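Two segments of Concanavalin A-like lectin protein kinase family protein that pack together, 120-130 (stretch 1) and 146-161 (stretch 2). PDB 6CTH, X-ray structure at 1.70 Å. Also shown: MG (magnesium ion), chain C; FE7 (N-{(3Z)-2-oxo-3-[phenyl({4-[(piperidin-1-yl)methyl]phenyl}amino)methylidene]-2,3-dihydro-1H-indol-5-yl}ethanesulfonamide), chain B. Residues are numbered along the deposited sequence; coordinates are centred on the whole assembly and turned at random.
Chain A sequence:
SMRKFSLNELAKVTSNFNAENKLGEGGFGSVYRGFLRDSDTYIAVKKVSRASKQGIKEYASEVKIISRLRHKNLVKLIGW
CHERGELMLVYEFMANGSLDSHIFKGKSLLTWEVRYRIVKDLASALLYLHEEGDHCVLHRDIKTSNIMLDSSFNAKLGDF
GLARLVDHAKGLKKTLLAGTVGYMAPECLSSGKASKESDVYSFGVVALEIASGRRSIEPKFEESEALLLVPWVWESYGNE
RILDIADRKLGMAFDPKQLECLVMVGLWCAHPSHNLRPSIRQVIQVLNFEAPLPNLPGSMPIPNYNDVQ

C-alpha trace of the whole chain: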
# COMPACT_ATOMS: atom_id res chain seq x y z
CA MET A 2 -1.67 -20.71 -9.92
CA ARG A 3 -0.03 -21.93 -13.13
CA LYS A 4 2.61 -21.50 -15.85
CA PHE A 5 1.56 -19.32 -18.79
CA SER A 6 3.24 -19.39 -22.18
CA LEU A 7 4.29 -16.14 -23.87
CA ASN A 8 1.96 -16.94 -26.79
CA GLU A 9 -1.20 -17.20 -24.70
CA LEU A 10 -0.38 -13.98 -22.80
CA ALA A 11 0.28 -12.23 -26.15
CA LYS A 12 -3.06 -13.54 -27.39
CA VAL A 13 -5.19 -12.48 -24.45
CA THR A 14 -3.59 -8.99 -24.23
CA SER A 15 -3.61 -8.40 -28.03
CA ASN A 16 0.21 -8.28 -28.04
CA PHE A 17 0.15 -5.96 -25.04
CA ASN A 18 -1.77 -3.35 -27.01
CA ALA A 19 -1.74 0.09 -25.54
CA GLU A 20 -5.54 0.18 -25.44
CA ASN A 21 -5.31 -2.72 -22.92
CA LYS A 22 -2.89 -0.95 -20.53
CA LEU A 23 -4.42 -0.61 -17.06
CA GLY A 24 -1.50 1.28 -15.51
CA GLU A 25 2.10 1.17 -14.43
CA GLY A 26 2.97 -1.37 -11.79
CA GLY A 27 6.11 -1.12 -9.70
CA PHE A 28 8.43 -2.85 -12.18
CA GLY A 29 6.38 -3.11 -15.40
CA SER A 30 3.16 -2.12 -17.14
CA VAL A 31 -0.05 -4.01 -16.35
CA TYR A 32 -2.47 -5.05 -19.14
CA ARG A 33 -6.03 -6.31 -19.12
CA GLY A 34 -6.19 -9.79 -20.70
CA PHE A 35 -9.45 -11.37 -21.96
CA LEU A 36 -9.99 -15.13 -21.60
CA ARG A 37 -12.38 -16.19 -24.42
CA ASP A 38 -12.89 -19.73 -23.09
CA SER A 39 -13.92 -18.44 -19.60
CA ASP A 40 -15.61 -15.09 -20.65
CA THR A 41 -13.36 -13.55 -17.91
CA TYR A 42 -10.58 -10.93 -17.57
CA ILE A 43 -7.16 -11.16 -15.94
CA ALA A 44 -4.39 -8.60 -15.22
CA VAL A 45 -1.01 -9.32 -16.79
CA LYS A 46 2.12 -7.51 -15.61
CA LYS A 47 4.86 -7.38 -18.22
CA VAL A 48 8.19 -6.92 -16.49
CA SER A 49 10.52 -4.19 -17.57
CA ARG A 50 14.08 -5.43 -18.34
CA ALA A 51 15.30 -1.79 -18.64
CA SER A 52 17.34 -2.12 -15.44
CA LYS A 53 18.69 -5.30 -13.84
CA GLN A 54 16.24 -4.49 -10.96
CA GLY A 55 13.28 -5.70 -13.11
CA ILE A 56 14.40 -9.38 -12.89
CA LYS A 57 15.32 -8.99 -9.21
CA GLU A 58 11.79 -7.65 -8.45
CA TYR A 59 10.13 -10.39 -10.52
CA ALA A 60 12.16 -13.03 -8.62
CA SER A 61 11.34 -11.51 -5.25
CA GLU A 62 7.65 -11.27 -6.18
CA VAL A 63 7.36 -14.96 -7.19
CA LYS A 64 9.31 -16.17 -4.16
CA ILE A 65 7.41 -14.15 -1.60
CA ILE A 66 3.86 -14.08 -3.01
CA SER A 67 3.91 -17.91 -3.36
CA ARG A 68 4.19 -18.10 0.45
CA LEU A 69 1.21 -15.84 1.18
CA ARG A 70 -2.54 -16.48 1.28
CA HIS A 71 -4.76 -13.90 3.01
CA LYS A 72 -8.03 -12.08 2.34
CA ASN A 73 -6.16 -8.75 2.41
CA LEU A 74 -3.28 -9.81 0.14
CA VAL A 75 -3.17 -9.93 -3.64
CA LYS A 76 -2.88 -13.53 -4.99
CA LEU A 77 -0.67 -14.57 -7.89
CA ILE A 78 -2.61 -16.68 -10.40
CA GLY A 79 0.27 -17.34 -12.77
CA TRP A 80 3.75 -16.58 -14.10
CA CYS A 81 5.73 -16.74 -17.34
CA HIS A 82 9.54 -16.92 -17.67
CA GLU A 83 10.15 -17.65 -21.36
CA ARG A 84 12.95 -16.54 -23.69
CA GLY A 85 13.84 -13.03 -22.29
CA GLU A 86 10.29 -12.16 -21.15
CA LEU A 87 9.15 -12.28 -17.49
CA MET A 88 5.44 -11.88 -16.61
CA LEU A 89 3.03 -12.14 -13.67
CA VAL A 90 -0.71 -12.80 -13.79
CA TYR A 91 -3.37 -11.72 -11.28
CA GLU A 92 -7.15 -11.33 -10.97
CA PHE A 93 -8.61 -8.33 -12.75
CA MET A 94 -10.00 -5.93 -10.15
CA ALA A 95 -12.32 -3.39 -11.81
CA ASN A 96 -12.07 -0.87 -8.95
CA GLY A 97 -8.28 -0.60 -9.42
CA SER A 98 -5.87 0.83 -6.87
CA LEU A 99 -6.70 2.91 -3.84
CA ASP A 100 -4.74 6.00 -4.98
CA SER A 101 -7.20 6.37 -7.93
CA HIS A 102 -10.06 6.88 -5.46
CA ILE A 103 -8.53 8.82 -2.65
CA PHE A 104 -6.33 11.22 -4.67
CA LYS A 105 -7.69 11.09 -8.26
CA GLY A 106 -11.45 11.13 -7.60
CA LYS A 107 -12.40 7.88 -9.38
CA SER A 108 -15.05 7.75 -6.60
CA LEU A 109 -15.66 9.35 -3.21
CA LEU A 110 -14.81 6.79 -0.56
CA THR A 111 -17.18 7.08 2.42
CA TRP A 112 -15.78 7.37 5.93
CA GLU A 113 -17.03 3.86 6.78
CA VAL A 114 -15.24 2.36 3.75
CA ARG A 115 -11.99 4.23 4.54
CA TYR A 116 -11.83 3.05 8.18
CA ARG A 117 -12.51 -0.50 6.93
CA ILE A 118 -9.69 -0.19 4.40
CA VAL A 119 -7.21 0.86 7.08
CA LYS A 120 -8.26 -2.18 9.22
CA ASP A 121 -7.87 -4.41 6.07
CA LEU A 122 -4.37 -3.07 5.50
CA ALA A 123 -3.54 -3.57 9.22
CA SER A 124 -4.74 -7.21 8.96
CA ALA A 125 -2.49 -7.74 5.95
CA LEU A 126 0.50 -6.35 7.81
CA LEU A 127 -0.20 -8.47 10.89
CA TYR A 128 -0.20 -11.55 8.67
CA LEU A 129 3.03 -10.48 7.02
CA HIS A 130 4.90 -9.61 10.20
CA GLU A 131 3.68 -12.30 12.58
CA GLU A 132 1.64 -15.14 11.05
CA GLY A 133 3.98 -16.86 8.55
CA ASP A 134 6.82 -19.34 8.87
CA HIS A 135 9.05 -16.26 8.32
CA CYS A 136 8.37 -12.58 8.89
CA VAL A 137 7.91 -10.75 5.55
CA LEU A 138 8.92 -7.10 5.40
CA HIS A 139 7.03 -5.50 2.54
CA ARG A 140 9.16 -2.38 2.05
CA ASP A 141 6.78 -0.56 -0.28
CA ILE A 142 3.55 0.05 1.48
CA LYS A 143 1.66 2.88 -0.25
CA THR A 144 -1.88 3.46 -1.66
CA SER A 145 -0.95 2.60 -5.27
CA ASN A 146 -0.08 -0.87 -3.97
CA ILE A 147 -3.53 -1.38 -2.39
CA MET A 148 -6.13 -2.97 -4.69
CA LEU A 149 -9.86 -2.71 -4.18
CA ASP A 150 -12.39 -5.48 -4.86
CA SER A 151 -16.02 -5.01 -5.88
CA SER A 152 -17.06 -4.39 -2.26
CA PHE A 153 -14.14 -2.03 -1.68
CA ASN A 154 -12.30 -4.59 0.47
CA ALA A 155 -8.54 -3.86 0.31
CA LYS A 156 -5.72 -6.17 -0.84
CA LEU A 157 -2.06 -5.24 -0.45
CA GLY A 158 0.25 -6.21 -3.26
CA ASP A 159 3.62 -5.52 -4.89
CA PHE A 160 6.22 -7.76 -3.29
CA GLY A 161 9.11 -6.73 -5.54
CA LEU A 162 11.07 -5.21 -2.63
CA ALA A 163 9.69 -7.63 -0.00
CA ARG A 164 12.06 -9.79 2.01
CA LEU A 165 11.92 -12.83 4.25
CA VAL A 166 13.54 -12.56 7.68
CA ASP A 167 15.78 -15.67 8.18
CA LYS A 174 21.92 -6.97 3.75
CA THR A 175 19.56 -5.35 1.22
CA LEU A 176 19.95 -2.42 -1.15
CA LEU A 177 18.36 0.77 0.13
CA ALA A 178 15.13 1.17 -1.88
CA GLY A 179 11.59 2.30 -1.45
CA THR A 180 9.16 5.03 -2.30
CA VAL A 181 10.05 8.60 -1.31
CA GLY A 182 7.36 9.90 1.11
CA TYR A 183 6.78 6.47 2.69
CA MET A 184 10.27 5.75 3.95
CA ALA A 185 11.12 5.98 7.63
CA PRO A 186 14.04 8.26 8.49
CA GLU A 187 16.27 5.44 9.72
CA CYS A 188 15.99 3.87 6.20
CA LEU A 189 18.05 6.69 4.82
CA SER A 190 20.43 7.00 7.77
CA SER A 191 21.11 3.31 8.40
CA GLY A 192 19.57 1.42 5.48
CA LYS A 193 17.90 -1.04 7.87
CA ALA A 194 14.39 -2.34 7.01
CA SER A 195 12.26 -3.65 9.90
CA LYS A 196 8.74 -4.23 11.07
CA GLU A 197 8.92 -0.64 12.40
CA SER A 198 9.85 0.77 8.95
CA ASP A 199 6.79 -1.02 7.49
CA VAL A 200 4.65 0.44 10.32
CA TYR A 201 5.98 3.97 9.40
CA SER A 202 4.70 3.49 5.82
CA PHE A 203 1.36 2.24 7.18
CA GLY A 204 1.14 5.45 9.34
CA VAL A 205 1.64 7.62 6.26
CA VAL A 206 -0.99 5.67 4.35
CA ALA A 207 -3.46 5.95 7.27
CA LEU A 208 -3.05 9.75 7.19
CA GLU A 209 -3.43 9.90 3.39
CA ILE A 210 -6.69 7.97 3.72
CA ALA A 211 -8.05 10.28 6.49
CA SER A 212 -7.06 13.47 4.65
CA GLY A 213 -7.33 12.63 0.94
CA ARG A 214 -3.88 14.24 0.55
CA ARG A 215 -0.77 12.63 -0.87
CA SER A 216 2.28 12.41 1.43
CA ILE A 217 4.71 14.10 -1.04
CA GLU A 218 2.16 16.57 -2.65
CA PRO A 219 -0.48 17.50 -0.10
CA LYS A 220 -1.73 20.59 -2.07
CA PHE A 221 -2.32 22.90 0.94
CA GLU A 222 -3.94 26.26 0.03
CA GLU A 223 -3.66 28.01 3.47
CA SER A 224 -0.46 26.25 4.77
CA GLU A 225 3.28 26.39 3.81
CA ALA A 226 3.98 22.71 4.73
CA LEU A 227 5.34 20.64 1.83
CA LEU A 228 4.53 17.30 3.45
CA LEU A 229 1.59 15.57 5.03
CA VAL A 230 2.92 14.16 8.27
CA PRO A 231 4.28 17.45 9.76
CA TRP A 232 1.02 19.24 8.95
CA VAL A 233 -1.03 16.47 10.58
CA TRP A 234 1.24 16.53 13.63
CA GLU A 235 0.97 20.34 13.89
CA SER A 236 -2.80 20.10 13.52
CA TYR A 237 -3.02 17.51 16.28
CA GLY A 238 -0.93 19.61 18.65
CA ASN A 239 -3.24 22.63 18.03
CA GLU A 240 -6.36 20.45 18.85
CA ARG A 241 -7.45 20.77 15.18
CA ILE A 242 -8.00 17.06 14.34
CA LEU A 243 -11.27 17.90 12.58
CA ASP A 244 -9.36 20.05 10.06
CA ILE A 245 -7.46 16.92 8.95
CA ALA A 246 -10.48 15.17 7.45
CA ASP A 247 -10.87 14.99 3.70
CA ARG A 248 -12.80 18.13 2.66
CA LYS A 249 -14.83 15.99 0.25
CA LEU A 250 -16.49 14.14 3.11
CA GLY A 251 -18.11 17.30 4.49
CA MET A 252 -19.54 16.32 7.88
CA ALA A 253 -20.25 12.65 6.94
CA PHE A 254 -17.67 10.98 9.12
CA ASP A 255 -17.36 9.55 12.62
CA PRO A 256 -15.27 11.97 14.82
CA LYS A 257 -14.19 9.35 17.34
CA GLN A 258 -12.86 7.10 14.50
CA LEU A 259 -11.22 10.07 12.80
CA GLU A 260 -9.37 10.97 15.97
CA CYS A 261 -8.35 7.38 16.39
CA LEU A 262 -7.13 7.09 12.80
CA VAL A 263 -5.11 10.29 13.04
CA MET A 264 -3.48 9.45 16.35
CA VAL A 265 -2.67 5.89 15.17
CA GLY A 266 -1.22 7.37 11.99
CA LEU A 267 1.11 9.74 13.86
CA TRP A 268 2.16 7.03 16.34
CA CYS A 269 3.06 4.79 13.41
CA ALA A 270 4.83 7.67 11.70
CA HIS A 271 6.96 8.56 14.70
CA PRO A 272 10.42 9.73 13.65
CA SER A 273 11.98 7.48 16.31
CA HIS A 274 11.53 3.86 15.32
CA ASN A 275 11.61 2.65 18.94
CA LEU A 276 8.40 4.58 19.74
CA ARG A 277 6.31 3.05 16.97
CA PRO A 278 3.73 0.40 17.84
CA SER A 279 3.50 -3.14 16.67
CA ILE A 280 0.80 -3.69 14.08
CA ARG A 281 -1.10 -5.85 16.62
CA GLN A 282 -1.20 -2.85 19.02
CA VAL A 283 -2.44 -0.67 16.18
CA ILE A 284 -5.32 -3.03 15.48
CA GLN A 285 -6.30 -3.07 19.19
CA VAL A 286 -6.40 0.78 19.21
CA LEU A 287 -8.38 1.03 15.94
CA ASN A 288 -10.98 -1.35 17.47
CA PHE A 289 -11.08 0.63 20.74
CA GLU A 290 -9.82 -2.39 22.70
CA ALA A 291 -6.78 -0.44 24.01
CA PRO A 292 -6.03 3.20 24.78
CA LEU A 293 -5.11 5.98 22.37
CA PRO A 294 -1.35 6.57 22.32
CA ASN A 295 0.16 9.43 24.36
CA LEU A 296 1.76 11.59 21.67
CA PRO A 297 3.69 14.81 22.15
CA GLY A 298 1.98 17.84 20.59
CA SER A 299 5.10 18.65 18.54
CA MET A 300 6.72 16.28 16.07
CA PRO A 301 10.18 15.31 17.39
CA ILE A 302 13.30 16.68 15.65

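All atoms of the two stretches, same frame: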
# COMPACT_ATOMS: atom_id res chain seq x y z
N LYS A 120 -8.26 -0.89 8.43
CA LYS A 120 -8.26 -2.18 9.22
C LYS A 120 -7.83 -3.38 8.34
O LYS A 120 -7.10 -4.27 8.81
CB LYS A 120 -9.64 -2.41 9.82
CG LYS A 120 -9.96 -1.49 10.99
CD LYS A 120 -11.37 -1.74 11.46
CE LYS A 120 -11.65 -0.95 12.68
NZ LYS A 120 -13.06 -1.22 13.10
N ASP A 121 -8.24 -3.38 7.07
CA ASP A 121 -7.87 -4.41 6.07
C ASP A 121 -6.36 -4.41 5.86
O ASP A 121 -5.72 -5.44 5.90
CB ASP A 121 -8.52 -4.22 4.68
CG ASP A 121 -10.01 -4.58 4.61
OD1 ASP A 121 -10.54 -5.23 5.54
OD2 ASP A 121 -10.65 -4.23 3.57
N LEU A 122 -5.80 -3.21 5.66
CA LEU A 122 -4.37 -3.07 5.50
C LEU A 122 -3.65 -3.52 6.77
O LEU A 122 -2.61 -4.20 6.66
CB LEU A 122 -4.00 -1.60 5.14
CG LEU A 122 -2.51 -1.33 5.00
CD1 LEU A 122 -1.90 -2.12 3.90
CD2 LEU A 122 -2.35 0.18 4.74
N ALA A 123 -4.18 -3.18 7.95
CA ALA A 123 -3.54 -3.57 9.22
C ALA A 123 -3.51 -5.10 9.36
O ALA A 123 -2.49 -5.67 9.75
CB ALA A 123 -4.21 -2.94 10.41
N SER A 124 -4.61 -5.72 8.97
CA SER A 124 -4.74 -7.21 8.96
C SER A 124 -3.71 -7.84 8.05
O SER A 124 -3.06 -8.83 8.42
CB SER A 124 -6.16 -7.64 8.58
OG SER A 124 -7.03 -7.34 9.68
N ALA A 125 -3.54 -7.27 6.85
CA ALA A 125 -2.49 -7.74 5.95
C ALA A 125 -1.10 -7.68 6.59
O ALA A 125 -0.33 -8.62 6.49
CB ALA A 125 -2.51 -6.95 4.64
N LEU A 126 -0.79 -6.55 7.19
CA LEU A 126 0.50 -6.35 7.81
C LEU A 126 0.73 -7.30 8.98
O LEU A 126 1.82 -7.77 9.18
CB LEU A 126 0.65 -4.90 8.24
CG LEU A 126 2.07 -4.37 8.32
CD1 LEU A 126 2.91 -4.85 7.15
CD2 LEU A 126 2.07 -2.85 8.39
N LEU A 127 -0.31 -7.54 9.76
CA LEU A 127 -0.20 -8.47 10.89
C LEU A 127 0.18 -9.85 10.37
O LEU A 127 1.05 -10.53 10.91
CB LEU A 127 -1.49 -8.55 11.67
CG LEU A 127 -1.51 -9.48 12.87
CD1 LEU A 127 -0.52 -9.05 13.92
CD2 LEU A 127 -2.92 -9.56 13.48
N TYR A 128 -0.49 -10.24 9.31
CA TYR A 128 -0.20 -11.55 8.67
C TYR A 128 1.24 -11.60 8.17
O TYR A 128 2.00 -12.57 8.41
CB TYR A 128 -1.21 -11.82 7.59
CG TYR A 128 -0.92 -13.07 6.75
CD1 TYR A 128 -1.27 -14.31 7.21
CD2 TYR A 128 -0.34 -12.99 5.48
CE1 TYR A 128 -1.01 -15.46 6.46
CE2 TYR A 128 -0.09 -14.12 4.72
CZ TYR A 128 -0.45 -15.36 5.20
OH TYR A 128 -0.18 -16.45 4.42
N LEU A 129 1.68 -10.54 7.48
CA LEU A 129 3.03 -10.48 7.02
C LEU A 129 4.06 -10.54 8.13
O LEU A 129 5.03 -11.30 8.05
CB LEU A 129 3.27 -9.21 6.14
CG LEU A 129 2.53 -9.11 4.80
CD1 LEU A 129 2.84 -7.79 4.13
CD2 LEU A 129 2.85 -10.29 3.89
N HIS A 130 3.87 -9.75 9.17
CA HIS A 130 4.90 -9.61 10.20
C HIS A 130 4.93 -10.78 11.17
O HIS A 130 6.02 -11.09 11.68
CB HIS A 130 4.73 -8.32 11.00
CG HIS A 130 5.11 -7.09 10.22
ND1 HIS A 130 4.94 -5.80 10.72
CD2 HIS A 130 5.60 -6.97 8.96
CE1 HIS A 130 5.36 -4.94 9.80
NE2 HIS A 130 5.76 -5.61 8.72
N ASN A 146 -0.24 0.55 -4.14
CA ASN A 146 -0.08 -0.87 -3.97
C ASN A 146 -1.23 -1.52 -3.25
O ASN A 146 -1.13 -2.74 -2.94
CB ASN A 146 1.22 -1.17 -3.21
CG ASN A 146 2.44 -1.02 -4.10
OD1 ASN A 146 2.36 -1.13 -5.34
ND2 ASN A 146 3.55 -0.76 -3.50
N ILE A 147 -2.32 -0.80 -3.01
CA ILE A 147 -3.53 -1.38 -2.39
C ILE A 147 -4.64 -1.47 -3.44
O ILE A 147 -5.11 -0.46 -3.97
CB ILE A 147 -3.96 -0.55 -1.17
CG1 ILE A 147 -2.81 -0.51 -0.15
CG2 ILE A 147 -5.24 -1.11 -0.55
CD1 ILE A 147 -3.03 0.45 1.01
N MET A 148 -5.07 -2.71 -3.72
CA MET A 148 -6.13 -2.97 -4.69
C MET A 148 -7.46 -3.06 -4.01
O MET A 148 -7.55 -3.51 -2.83
CB MET A 148 -5.84 -4.27 -5.44
CG MET A 148 -4.56 -4.29 -6.23
SD MET A 148 -4.51 -2.95 -7.47
CE MET A 148 -5.88 -3.50 -8.44
N LEU A 149 -8.51 -2.68 -4.71
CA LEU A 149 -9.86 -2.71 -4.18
C LEU A 149 -10.73 -3.71 -4.93
O LEU A 149 -10.74 -3.69 -6.18
CB LEU A 149 -10.47 -1.33 -4.25
CG LEU A 149 -9.74 -0.29 -3.40
CD1 LEU A 149 -10.37 1.09 -3.57
CD2 LEU A 149 -9.76 -0.68 -1.90
N ASP A 150 -11.44 -4.57 -4.20
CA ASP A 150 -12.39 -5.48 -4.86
C ASP A 150 -13.72 -4.77 -5.08
O ASP A 150 -13.85 -3.58 -4.80
CB ASP A 150 -12.52 -6.82 -4.11
CG ASP A 150 -13.26 -6.74 -2.81
OD1 ASP A 150 -13.91 -5.70 -2.47
OD2 ASP A 150 -13.24 -7.79 -2.09
N SER A 151 -14.70 -5.53 -5.55
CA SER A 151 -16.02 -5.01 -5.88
C SER A 151 -16.72 -4.38 -4.69
O SER A 151 -17.48 -3.45 -4.85
CB SER A 151 -16.90 -6.09 -6.52
OG SER A 151 -17.16 -7.16 -5.64
N SER A 152 -16.49 -4.93 -3.51
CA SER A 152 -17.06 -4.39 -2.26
C SER A 152 -16.15 -3.37 -1.56
O SER A 152 -16.37 -3.03 -0.37
CB SER A 152 -17.36 -5.52 -1.27
OG SER A 152 -18.05 -6.58 -1.88
N PHE A 153 -15.12 -2.88 -2.27
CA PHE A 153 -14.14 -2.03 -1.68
C PHE A 153 -13.37 -2.64 -0.49
O PHE A 153 -12.86 -1.90 0.36
CB PHE A 153 -14.77 -0.68 -1.33
CG PHE A 153 -15.19 0.10 -2.53
CD1 PHE A 153 -14.27 0.87 -3.23
CD2 PHE A 153 -16.51 0.07 -2.98
CE1 PHE A 153 -14.64 1.59 -4.36
CE2 PHE A 153 -16.90 0.82 -4.09
CZ PHE A 153 -15.96 1.56 -4.79
N ASN A 154 -13.24 -3.96 -0.45
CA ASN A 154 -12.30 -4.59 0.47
C ASN A 154 -10.90 -4.40 -0.12
O ASN A 154 -10.74 -4.44 -1.36
CB ASN A 154 -12.58 -6.08 0.67
CG ASN A 154 -13.98 -6.35 1.30
OD1 ASN A 154 -14.32 -5.83 2.35
ND2 ASN A 154 -14.79 -7.16 0.61
N ALA A 155 -9.92 -4.18 0.74
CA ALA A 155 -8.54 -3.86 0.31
C ALA A 155 -7.60 -5.06 0.29
O ALA A 155 -7.70 -5.93 1.19
CB ALA A 155 -7.98 -2.79 1.19
N LYS A 156 -6.75 -5.16 -0.74
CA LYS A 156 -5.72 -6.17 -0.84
C LYS A 156 -4.38 -5.52 -1.12
O LYS A 156 -4.24 -4.82 -2.11
CB LYS A 156 -6.03 -7.19 -1.94
CG LYS A 156 -7.15 -8.17 -1.58
CD LYS A 156 -7.49 -9.16 -2.70
CE LYS A 156 -8.42 -10.27 -2.21
NZ LYS A 156 -7.65 -11.45 -1.69
N LEU A 157 -3.39 -5.77 -0.28
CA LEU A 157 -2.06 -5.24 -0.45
C LEU A 157 -1.30 -6.12 -1.40
O LEU A 157 -1.37 -7.35 -1.36
CB LEU A 157 -1.38 -5.14 0.91
CG LEU A 157 0.07 -4.75 0.91
CD1 LEU A 157 0.23 -3.30 0.47
CD2 LEU A 157 0.66 -4.91 2.30
N GLY A 158 -0.61 -5.50 -2.35
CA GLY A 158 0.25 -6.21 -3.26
C GLY A 158 1.59 -5.54 -3.43
O GLY A 158 1.96 -4.67 -2.64
N ASP A 159 2.24 -5.91 -4.53
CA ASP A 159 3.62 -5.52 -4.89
C ASP A 159 4.66 -5.97 -3.89
O ASP A 159 5.06 -5.20 -2.99
CB ASP A 159 3.75 -3.96 -5.03
CG ASP A 159 5.15 -3.52 -5.48
OD1 ASP A 159 5.89 -4.32 -6.07
OD2 ASP A 159 5.47 -2.34 -5.16
N PHE A 160 5.17 -7.16 -4.11
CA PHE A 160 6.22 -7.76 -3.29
C PHE A 160 7.60 -7.71 -3.93
O PHE A 160 8.50 -8.45 -3.55
CB PHE A 160 5.80 -9.19 -2.91
CG PHE A 160 4.49 -9.18 -2.19
CD1 PHE A 160 4.44 -8.93 -0.87
CD2 PHE A 160 3.31 -9.41 -2.91
CE1 PHE A 160 3.23 -8.85 -0.18
CE2 PHE A 160 2.09 -9.37 -2.23
CZ PHE A 160 2.05 -9.02 -0.90
N GLY A 161 7.83 -6.77 -4.84
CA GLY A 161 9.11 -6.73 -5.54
C GLY A 161 10.30 -6.33 -4.70
O GLY A 161 11.41 -6.75 -5.01
MG MG C . 7.28 -1.24 -5.40
C4 FE7 B . -3.55 -4.81 -10.80
C14 FE7 B . -2.09 0.08 -11.67
C5 FE7 B . -3.83 -6.17 -10.54
C6 FE7 B . -2.90 -7.00 -9.94
C11 FE7 B . -4.04 -1.89 -11.84
C7 FE7 B . -1.68 -6.47 -9.56
C8 FE7 B . -5.71 -5.36 -11.51
C9 FE7 B . -4.73 -4.25 -11.44
C10 FE7 B . -5.03 -2.98 -11.88
C12 FE7 B . -2.92 -1.93 -12.66
C13 FE7 B . -1.95 -0.95 -12.57
N1 FE7 B . -5.11 -6.45 -10.97
N2 FE7 B . -6.29 -2.72 -12.25
C3 FE7 B . -2.32 -4.29 -10.39
N3 FE7 B . -9.27 1.69 -15.87
O2 FE7 B . -6.84 -5.33 -11.97
C2 FE7 B . -1.40 -5.12 -9.74
N FE7 B . -0.20 -4.62 -9.16
S FE7 B . 0.38 -3.11 -9.11
O FE7 B . -0.25 -2.33 -10.13
O1 FE7 B . 1.81 -3.21 -9.09
C1 FE7 B . -0.22 -2.66 -7.52
C FE7 B . 0.02 -3.83 -6.60
C16 FE7 B . -4.18 -0.84 -10.95
C15 FE7 B . -3.20 0.14 -10.86
C17 FE7 B . -6.94 -1.60 -12.82
C22 FE7 B . -6.26 -0.45 -13.17
C21 FE7 B . -6.95 0.64 -13.68
C20 FE7 B . -8.32 0.60 -13.85
C19 FE7 B . -9.00 -0.56 -13.49
C18 FE7 B . -8.32 -1.65 -12.98
C23 FE7 B . -9.07 1.78 -14.42
C28 FE7 B . -10.12 2.78 -16.35
C27 FE7 B . -10.42 2.64 -17.83
C26 FE7 B . -9.14 2.58 -18.63
C25 FE7 B . -8.19 1.54 -18.07
C24 FE7 B . -7.99 1.74 -16.59
O HOH W 1 -12.37 -2.31 2.99
O HOH W 2 -13.00 -5.87 4.42
O HOH W 3 7.88 -2.61 -7.02
O HOH W 4 6.11 -0.06 -6.55
O HOH W 5 9.02 -0.18 -5.84
O HOH W 6 8.31 -2.66 -4.24

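Residues 120-130 are one section of a longer helix, and it lies across a hairpin formed by stretch 2, whose strands 147-149 and 155-157 are joined through a type I turn from D150 to F153. The hairpin is held by reciprocal backbone hydrogen bonds, M148 N to K156 O and K156 N to M148 O, both 2.8 Å. The helix runs at 34° to strand 155-157, with an axial closest approach of 7.8 Å. At the closest register D121 and A155, with CA atoms 5.8 Å apart, bring their CB atoms to 3.8 Å.

The polar anchor sits at this same point. D121 has chi1 m (-74°) and a chi2 of -14°, which carries OD2 to the start of the strand, where it accepts a hydrogen bond from A155 N at 2.9 Å. The N-H...O angle of 174° is almost straight. It is the one direct hydrogen bond between the stretches, and it gives a backbone NH at the edge of the hairpin a charged acceptor. Water 1 extends the link, donating to D121 OD2 (2.6 Å from its O) and to F153 O (2.7 Å from its O). Water 2 also sits between the stretches, its O 2.8 Å from D121 OD1 and 2.5 Å from N154 OD1.

Past D121 the contact turns apolar, through residues at helical spacings of three and four. L122 leaves its CA sideways, but its t,p rotamer (178°, 62°) brings the end of the side chain nearer the hairpin: CD2 reaches I147 CD1 at 3.8 Å, and CD1 reaches L157 CD2 at 4.1 Å. I147 answers with m,t (-58°, 171°), an extended chi2 that sends CD1 toward the helix. A125 points toward the strand with only a methyl, so the body of L157 can come close, CB to CB at 4.3 Å. One turn on, L129 takes m,t (-66°, 177°); its CD1 lies 4.0 Å from L157 CD2 and its CD2 lies 4.3 Å from F160 CE1, an oblique approach to the ring. L157, t,p (173°, 69°), thus touches L122, A125 and L129. Strand alternation explains the pattern: A155 and L157 point toward the helix, whereas K156 between them points away.

Within stretch 2, D150 has chi1 p (72°), which turns its carboxylate back over the turn. OD1 accepts from N154 N at 2.7 Å and, weakly, from S152 N at 2.9 Å; OD2 accepts from N154 ND2 at 3.2 Å. F153 sits at positive phi (59/27). At the other end, D159, chi1 t (-177°), binds magnesium through OD2 at 2.1 Å and receives a weak bond from N146 ND2 to OD2 at 3.0 Å. G158 has no side chain, and an ideal CB there would lie 3.2 Å from FE7 C. M148, m,m,m, brings CE to 3.3 Å from FE7 C9.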